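Local atomic coordinates of calmodulin, putative (Entamoeba histolytica, PDB entry 4OCI), a protein that binds calcium through an EF-hand and takes part in starting the phagocytosis of human erythrocytes by the parasite. Residues E27-S30 against L31-L35; S58-L61 against F62-C65; V85-K88 against D89-F93; V129-V132 against D133-I136. All coordinates share one frame; numbering follows the deposited sequence.

Interaction 1. Residues E27-S30 against L31-L35; sequences EFES and LVRVL
Glu-29 OE2 is gripped by two groups, Arg-33 and Thr-41. Arg-33, four residues on, brings NE to Glu-29 OE2 at 2.9 Å in a nearly straight bond (N-H...O 175°), and the hydroxyl of Thr-41 hydrogen-bonds to the same oxygen. The arginine meets this oxygen on its anti lone pair, turned away from OE1, and the carboxylate oxygen lies practically in the guanidinium plane, at its edge. The flat groups are nevertheless twisted: with their planes 62° apart and only NE bonded to OE2, the salt bridge is a single N-H to oxygen link, not a paired one. The two side chains run alongside each other: Glu-29 has CG anti to the backbone N (chi1 -175°), while Arg-33, extended from CG to NE, draws its CG over Glu-29 O at 3.4 Å. Arg-33 NH2 is further fixed by Met-39 O and Thr-41 OG1.

On another side of the helix, Val-32 CG2 approaches the Phe-28 ring off-centre, 4.1 Å from the ring centroid, a CH-pi contact whose nearest ring atom is Phe-28 CE1 at 3.7 Å. Beneath both pairs runs ordinary helical bonding, as from Val-32 N to Phe-28 O (3.0 Å) and from Val-34 N to Ser-30 O (2.8 Å). Glu-27, which starts this part of the helix, sends its carboxylate back to the amides of Thr-24 and Gly-17 in the calcium loop.

Helix 25-34 packs Phe-28 and Leu-31 on helix 59-71, Phe-28 and Val-32 on Ile-44 of helix 41-50, and Leu-31 and Val-34 on Phe-15 of helix 9-15.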
# COMPACT_ATOMS: atom_id res chain seq x y z
N GLU A 27 1.99 -9.41 -5.71
CA GLU A 27 1.37 -10.11 -6.84
C GLU A 27 0.11 -9.43 -7.31
O GLU A 27 -0.12 -9.36 -8.53
CB GLU A 27 1.03 -11.58 -6.50
CG GLU A 27 2.34 -12.42 -6.30
CD GLU A 27 2.12 -13.75 -5.56
OE1 GLU A 27 1.00 -13.96 -5.00
OE2 GLU A 27 3.10 -14.61 -5.52
N PHE A 28 -0.71 -8.94 -6.40
CA PHE A 28 -1.89 -8.15 -6.76
C PHE A 28 -1.55 -6.89 -7.52
O PHE A 28 -2.14 -6.61 -8.57
CB PHE A 28 -2.68 -7.80 -5.53
CG PHE A 28 -3.89 -6.91 -5.79
CD1 PHE A 28 -4.94 -7.37 -6.54
CD2 PHE A 28 -3.97 -5.62 -5.26
CE1 PHE A 28 -6.12 -6.56 -6.75
CE2 PHE A 28 -5.12 -4.83 -5.49
CZ PHE A 28 -6.17 -5.29 -6.23
N GLU A 29 -0.56 -6.14 -7.00
CA GLU A 29 -0.17 -4.89 -7.65
C GLU A 29 0.41 -5.18 -9.06
O GLU A 29 0.09 -4.50 -10.06
CB GLU A 29 0.89 -4.12 -6.81
CG GLU A 29 1.16 -2.77 -7.50
CD GLU A 29 2.46 -2.01 -7.06
OE1 GLU A 29 3.16 -2.44 -6.06
OE2 GLU A 29 2.76 -0.98 -7.77
N SER A 30 1.22 -6.21 -9.15
CA SER A 30 1.85 -6.53 -10.36
C SER A 30 0.78 -7.02 -11.44
O SER A 30 0.80 -6.62 -12.63
CB SER A 30 3.04 -7.45 -10.00
OG SER A 30 3.25 -8.37 -11.03
N LEU A 31 -0.24 -7.73 -11.02
CA LEU A 31 -1.22 -8.26 -11.94
C LEU A 31 -2.10 -7.18 -12.44
O LEU A 31 -2.37 -7.12 -13.66
CB LEU A 31 -2.07 -9.35 -11.26
CG LEU A 31 -3.21 -10.04 -12.05
CD1 LEU A 31 -2.66 -10.54 -13.42
CD2 LEU A 31 -3.86 -11.19 -11.31
N VAL A 32 -2.54 -6.31 -11.54
CA VAL A 32 -3.41 -5.16 -11.87
C VAL A 32 -2.66 -4.23 -12.82
O VAL A 32 -3.24 -3.77 -13.84
CB VAL A 32 -3.88 -4.50 -10.52
CG1 VAL A 32 -3.77 -3.04 -10.52
CG2 VAL A 32 -5.27 -5.11 -10.02
N ARG A 33 -1.36 -4.00 -12.58
CA ARG A 33 -0.58 -3.21 -13.54
C ARG A 33 -0.39 -3.89 -14.90
O ARG A 33 -0.52 -3.21 -15.95
CB ARG A 33 0.74 -2.73 -12.97
CG ARG A 33 0.50 -1.64 -11.89
CD ARG A 33 1.85 -1.13 -11.50
NE ARG A 33 1.81 -0.15 -10.41
CZ ARG A 33 1.30 1.06 -10.50
NH1 ARG A 33 0.69 1.50 -11.65
NH2 ARG A 33 1.38 1.85 -9.41
N VAL A 34 0.01 -5.16 -14.90
CA VAL A 34 -0.01 -5.95 -16.13
C VAL A 34 -1.32 -5.84 -16.95
O VAL A 34 -1.27 -5.74 -18.17
CB VAL A 34 0.34 -7.42 -15.88
CG1 VAL A 34 -0.17 -8.31 -17.05
CG2 VAL A 34 1.81 -7.54 -15.75
N LEU A 35 -2.49 -5.86 -16.28
CA LEU A 35 -3.80 -5.74 -16.88
C LEU A 35 -4.17 -4.34 -17.32
O LEU A 35 -5.19 -4.16 -17.96
CB LEU A 35 -4.87 -6.31 -15.92
CG LEU A 35 -4.69 -7.78 -15.62
CD1 LEU A 35 -5.67 -8.29 -14.54
CD2 LEU A 35 -4.78 -8.62 -16.89

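Interaction 2. Residues S58-L61 against F62-C65; sequences SYEL and FTSC. With NA (sodium ion), chain C.
Glu-60, Thr-63 and Ser-64 make a sodium site on the first turns of helix 59-71, a helix N-terminus capped by Ser-58. Metal bonds come first. Thr-63 OG1 binds the sodium ion at 2.3 Å and Ser-64 OG at 2.5 Å, while Glu-60 contributes twice, with its backbone O and with OE1. The glutamate chain is bent at chi2 (-70°), which folds the carboxylate back over its own carbonyl to close a chelate round the ion. Thr-63 OG1 sits between its backbone N and carbonyl carbon (chi1 63°), directed at the ion.

Hydrogen bonds set this frame. Glu-60 O also accepts Ser-64 N at 3.2 Å, so one oxygen serves both helix and metal; Phe-62 N bonds to Ser-58 O, and Ser-58 OG takes Leu-61 N in a weak cap of 3.3 Å.

Apolar packing occupies the flank beside the site. The Tyr-59 ring, edge-to-face with Phe-12, carries the Thr-63 methyl over one face. Phe-62 turns away into the packing with Phe-28 and Leu-31 of helix 25-34. Thr-63 CG2 rests closest to the phenol end of the ring, 3.3 Å from Tyr-59 CZ and 3.4 Å from Tyr-59 OH.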
# COMPACT_ATOMS: atom_id res chain seq x y z
N SER A 58 -8.30 -13.69 -2.61
CA SER A 58 -8.82 -14.86 -3.34
C SER A 58 -9.24 -14.41 -4.72
O SER A 58 -9.22 -13.21 -5.03
CB SER A 58 -10.06 -15.41 -2.58
OG SER A 58 -11.10 -14.46 -2.77
N TYR A 59 -9.50 -15.36 -5.63
CA TYR A 59 -9.91 -15.00 -6.97
C TYR A 59 -11.18 -14.15 -7.00
O TYR A 59 -11.32 -13.23 -7.81
CB TYR A 59 -10.18 -16.30 -7.79
CG TYR A 59 -10.66 -15.95 -9.15
CD1 TYR A 59 -9.80 -15.31 -10.07
CD2 TYR A 59 -11.98 -16.14 -9.48
CE1 TYR A 59 -10.23 -14.91 -11.29
CE2 TYR A 59 -12.45 -15.76 -10.73
CZ TYR A 59 -11.57 -15.14 -11.61
OH TYR A 59 -12.06 -14.80 -12.85
N GLU A 60 -12.18 -14.51 -6.19
CA GLU A 60 -13.41 -13.68 -6.28
C GLU A 60 -13.30 -12.26 -5.68
O GLU A 60 -13.87 -11.34 -6.26
CB GLU A 60 -14.67 -14.41 -5.76
CG GLU A 60 -15.17 -15.50 -6.78
CD GLU A 60 -15.81 -14.90 -8.14
OE1 GLU A 60 -16.17 -13.65 -8.24
OE2 GLU A 60 -15.97 -15.70 -9.11
N LEU A 61 -12.52 -12.06 -4.60
CA LEU A 61 -12.22 -10.70 -4.12
C LEU A 61 -11.46 -9.94 -5.23
O LEU A 61 -11.69 -8.76 -5.42
CB LEU A 61 -11.33 -10.76 -2.87
CG LEU A 61 -12.14 -11.18 -1.62
CD1 LEU A 61 -11.30 -11.69 -0.37
CD2 LEU A 61 -13.07 -9.99 -1.27
N PHE A 62 -10.52 -10.61 -5.90
CA PHE A 62 -9.75 -10.04 -7.03
C PHE A 62 -10.59 -9.53 -8.17
O PHE A 62 -10.40 -8.41 -8.64
CB PHE A 62 -8.72 -11.06 -7.59
CG PHE A 62 -8.06 -10.55 -8.86
CD1 PHE A 62 -7.08 -9.55 -8.79
CD2 PHE A 62 -8.51 -10.97 -10.10
CE1 PHE A 62 -6.52 -9.00 -9.94
CE2 PHE A 62 -7.94 -10.45 -11.27
CZ PHE A 62 -6.97 -9.45 -11.18
N THR A 63 -11.52 -10.35 -8.68
CA THR A 63 -12.37 -9.87 -9.76
C THR A 63 -13.27 -8.70 -9.35
O THR A 63 -13.42 -7.77 -10.13
CB THR A 63 -13.28 -10.95 -10.38
OG1 THR A 63 -14.19 -11.44 -9.38
CG2 THR A 63 -12.50 -12.07 -10.90
N SER A 64 -13.82 -8.72 -8.14
CA SER A 64 -14.52 -7.51 -7.62
C SER A 64 -13.64 -6.29 -7.55
O SER A 64 -14.02 -5.26 -8.09
CB SER A 64 -15.11 -7.79 -6.25
OG SER A 64 -15.98 -8.92 -6.42
N CYS A 65 -12.45 -6.42 -6.97
CA CYS A 65 -11.47 -5.29 -6.85
C CYS A 65 -11.02 -4.79 -8.20
O CYS A 65 -10.98 -3.60 -8.42
CB CYS A 65 -10.26 -5.65 -6.01
SG CYS A 65 -10.82 -5.80 -4.34
NA NA C . -15.84 -10.96 -7.84

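Interaction 3. Residues V85-K88 against D89-F93; sequences VLDK and DKKGF
Residues 87-98 resemble a twelve-residue EF-hand loop, with Lys-91 where the fifth position usually carries a ligand, and Asp-87, which would be its first residue, holds together the half of it described here. Asp-87 reaches across to Lys-91 and Gly-92, with CG anti to the backbone N (chi1 -174°), and each carboxylate oxygen takes one backbone amide. Lys-91 N approaches OD1 at 2.8 Å, with a bent N-H...O of 133°; Gly-92 N meets OD2 at 2.7 Å, much straighter at 163°. Both donors come in on the syn side, that of Lys-91 near the carboxylate plane and that of Gly-92 well tilted from it, so the two consecutive amides fix the rotation of the carboxylate.

The backbone of the same residue closes a type I beta turn from Asp-87 to Lys-90. Lys-90 N bonds to Asp-87 O at 3.0 Å, but it stands well above the carbonyl plane rather than on a lone pair. Gly-92, at what would be the sixth position, where EF-hand loops usually have glycine, has a positive phi that lets the chain swing into strand 93-95; its backbone also bonds to that of Val-132. The lysines and Asp-89 lie on the surface, and Leu-86 just before the loop packs on Glu-98 and Arg-101 of helix 96-106. Beside its amide bond, the Lys-91 side chain passes close to the same carboxylate, with Lys-91 CB 3.3 Å from Asp-87 OD1.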
# COMPACT_ATOMS: atom_id res chain seq x y z
N VAL A 85 -5.48 12.26 -30.37
CA VAL A 85 -6.55 13.05 -30.94
C VAL A 85 -6.27 14.59 -31.02
O VAL A 85 -6.65 15.24 -32.01
CB VAL A 85 -7.90 12.71 -30.25
CG1 VAL A 85 -8.69 13.97 -29.85
CG2 VAL A 85 -8.70 11.74 -31.14
N LEU A 86 -5.59 15.15 -30.00
CA LEU A 86 -5.18 16.56 -30.05
C LEU A 86 -3.75 16.87 -30.57
O LEU A 86 -3.35 18.05 -30.63
CB LEU A 86 -5.32 17.19 -28.66
CG LEU A 86 -6.54 16.95 -27.79
CD1 LEU A 86 -6.18 17.47 -26.41
CD2 LEU A 86 -7.77 17.65 -28.34
N ASP A 87 -2.98 15.85 -30.91
CA ASP A 87 -1.65 16.08 -31.49
C ASP A 87 -1.45 15.17 -32.70
O ASP A 87 -0.54 14.35 -32.70
CB ASP A 87 -0.53 15.82 -30.47
CG ASP A 87 0.88 16.20 -31.02
OD1 ASP A 87 1.00 17.25 -31.73
OD2 ASP A 87 1.89 15.47 -30.74
N LYS A 88 -2.31 15.29 -33.72
CA LYS A 88 -2.28 14.36 -34.89
C LYS A 88 -1.06 14.65 -35.77
O LYS A 88 -0.49 13.75 -36.40
CB LYS A 88 -3.56 14.47 -35.74
CG LYS A 88 -4.87 14.31 -35.00
CD LYS A 88 -5.45 12.89 -35.14
CE LYS A 88 -6.97 12.90 -34.85
NZ LYS A 88 -7.53 11.54 -34.53
N ASP A 89 -0.66 15.91 -35.80
CA ASP A 89 0.61 16.31 -36.39
C ASP A 89 1.88 15.87 -35.62
O ASP A 89 2.99 16.02 -36.12
CB ASP A 89 0.61 17.82 -36.60
CG ASP A 89 -0.34 18.26 -37.73
OD1 ASP A 89 -0.65 19.48 -37.81
OD2 ASP A 89 -0.75 17.39 -38.53
N LYS A 90 1.73 15.32 -34.43
CA LYS A 90 2.90 14.77 -33.67
C LYS A 90 3.98 15.81 -33.29
O LYS A 90 5.21 15.55 -33.34
CB LYS A 90 3.50 13.55 -34.40
CG LYS A 90 3.09 12.24 -33.71
CD LYS A 90 2.82 11.12 -34.66
CE LYS A 90 2.01 10.04 -33.89
NZ LYS A 90 1.44 9.05 -34.84
N LYS A 91 3.50 16.98 -32.93
CA LYS A 91 4.31 18.05 -32.39
C LYS A 91 4.89 17.64 -31.01
O LYS A 91 5.93 18.11 -30.60
CB LYS A 91 3.45 19.35 -32.24
CG LYS A 91 2.80 19.82 -33.57
CD LYS A 91 2.25 21.26 -33.54
CE LYS A 91 1.08 21.42 -34.55
NZ LYS A 91 0.79 22.85 -34.97
N GLY A 92 4.19 16.77 -30.28
CA GLY A 92 4.74 16.40 -28.97
C GLY A 92 4.11 17.14 -27.80
O GLY A 92 4.43 16.80 -26.63
N PHE A 93 3.28 18.16 -28.07
CA PHE A 93 2.72 19.02 -27.03
C PHE A 93 1.24 19.12 -27.17
O PHE A 93 0.70 19.08 -28.31
CB PHE A 93 3.25 20.46 -27.09
CG PHE A 93 4.76 20.57 -26.93
CD1 PHE A 93 5.30 20.89 -25.67
CD2 PHE A 93 5.62 20.31 -27.98
CE1 PHE A 93 6.65 20.96 -25.48
CE2 PHE A 93 7.02 20.39 -27.81
CZ PHE A 93 7.53 20.74 -26.55

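Interaction 4. Residues V129-V132 against D133-I136; sequences VVKV and DDFI. With ACT (acetate ion), chain D.
Lys-131 curls its side chain over the start of the following helix to reach Asp-133 and Asp-134. From its root, CB faces the bound acetate, a probable component of the crystallisation liquor, whose O also takes the Lys-131 amide in a straight bond of 2.8 Å from Lys-131 N. Lys-131 CG passes 3.4 Å from Asp-133 OD1, and Lys-131 CD comes 3.6 Å from Asp-134 OD2, so the aliphatic part already runs alongside both carboxylates. CE stays near Asp-133 OD1, and the turn about the CD-CE bond (chi4 -75°) swings the ammonium onto Asp-133: Lys-131 NZ lies 2.8 Å from Asp-133 OD1, on its syn lone pair, and bonds more weakly to Asp-133 OD2 at 3.2 Å. Asp-134 OD2 completes the network with a long salt bridge, 3.8 Å from Lys-131 NZ. Asp-133 OD1 is also a weak acceptor for the Asp-134 amide. Two acidic groups at the first turn of a helix probably suit the positive end of its dipole, and the lysine would offset their mutual repulsion.

The valines make the apolar contacts. Val-130 CG1 crosses to Phe-135 CB at 3.5 Å, and both side chains pack on Leu-99 of helix 96-106, while Val-132 and Ile-136 share Ile-83 of helix 76-86. The helix is begun by Phe-135 N to Lys-131 O, 2.9 Å, and by Ile-136 N to Val-132 O. Val-130 bonds through its backbone to Ile-94, making the short antiparallel strand pair, followed directly by a helix, that is characteristic of paired EF-hands.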
# COMPACT_ATOMS: atom_id res chain seq x y z
N VAL A 129 1.47 24.78 -22.31
CA VAL A 129 1.45 23.52 -22.99
C VAL A 129 2.12 22.47 -22.11
O VAL A 129 2.84 22.77 -21.16
CB VAL A 129 2.11 23.59 -24.42
CG1 VAL A 129 1.44 24.67 -25.30
CG2 VAL A 129 3.64 23.82 -24.38
N VAL A 130 1.91 21.21 -22.45
CA VAL A 130 2.58 20.13 -21.73
C VAL A 130 3.28 19.24 -22.74
O VAL A 130 2.68 18.90 -23.79
CB VAL A 130 1.51 19.24 -21.04
CG1 VAL A 130 2.17 18.03 -20.23
CG2 VAL A 130 0.69 20.11 -20.14
N LYS A 131 4.52 18.83 -22.41
CA LYS A 131 5.26 17.93 -23.28
C LYS A 131 4.75 16.51 -22.96
O LYS A 131 4.95 16.00 -21.86
CB LYS A 131 6.75 18.04 -23.00
CG LYS A 131 7.57 17.46 -24.14
CD LYS A 131 9.07 17.97 -24.14
CE LYS A 131 9.96 17.24 -25.19
NZ LYS A 131 10.35 15.80 -24.79
N VAL A 132 4.06 15.88 -23.90
CA VAL A 132 3.31 14.64 -23.65
C VAL A 132 4.25 13.51 -23.19
O VAL A 132 3.92 12.81 -22.22
CB VAL A 132 2.62 14.19 -24.95
CG1 VAL A 132 2.17 12.75 -24.86
CG2 VAL A 132 1.39 15.16 -25.31
N ASP A 133 5.42 13.33 -23.84
CA ASP A 133 6.27 12.16 -23.39
C ASP A 133 6.75 12.35 -21.93
O ASP A 133 6.71 11.41 -21.11
CB ASP A 133 7.42 11.78 -24.36
CG ASP A 133 8.47 12.94 -24.60
OD1 ASP A 133 8.15 14.15 -24.37
OD2 ASP A 133 9.65 12.66 -25.07
N ASP A 134 7.20 13.58 -21.62
CA ASP A 134 7.70 13.86 -20.31
C ASP A 134 6.58 13.68 -19.30
O ASP A 134 6.81 13.05 -18.26
CB ASP A 134 8.26 15.26 -20.25
CG ASP A 134 9.64 15.35 -20.96
OD1 ASP A 134 10.22 14.31 -21.32
OD2 ASP A 134 10.17 16.47 -21.10
N PHE A 135 5.37 14.20 -19.60
CA PHE A 135 4.25 14.03 -18.69
C PHE A 135 3.91 12.56 -18.36
O PHE A 135 3.76 12.18 -17.18
CB PHE A 135 2.96 14.75 -19.24
CG PHE A 135 1.78 14.53 -18.36
CD1 PHE A 135 1.69 15.23 -17.15
CD2 PHE A 135 0.86 13.54 -18.62
CE1 PHE A 135 0.63 15.01 -16.25
CE2 PHE A 135 -0.20 13.29 -17.70
CZ PHE A 135 -0.29 14.03 -16.52
N ILE A 136 3.68 11.76 -19.40
CA ILE A 136 3.37 10.32 -19.17
C ILE A 136 4.47 9.62 -18.37
O ILE A 136 4.12 8.92 -17.47
CB ILE A 136 3.15 9.53 -20.49
CG1 ILE A 136 2.01 10.15 -21.32
CG2 ILE A 136 2.88 8.00 -20.20
CD1 ILE A 136 0.69 9.91 -20.66
C ACT D . 6.03 19.08 -18.97
O ACT D . 5.63 19.67 -20.01
OXT ACT D . 6.70 19.80 -18.17
CH3 ACT D . 5.71 17.64 -18.67

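The four contacts follow one another along the chain and fall into two groups on opposite sides of its centre. Interactions 1 and 2, with centres about 13 Å apart, touch: helices 25-34 and 59-71 meet where Phe-28, Leu-31 and Leu-35 pack round the Phe-62 ring. The centres of interactions 3 and 4 are about 11 Å apart, and the two join at the sheet of strands 93-95 and 129-131, where Gly-92 O and Val-132 N, at its end, probably hydrogen-bond (2.9 Å) and Phe-93 lies against Val-129. The centres of interactions 2 and 3 are about 39 Å apart, consistent with a two-lobed, calmodulin-like build in which the calcium and sodium sites belong to the N-terminal lobe.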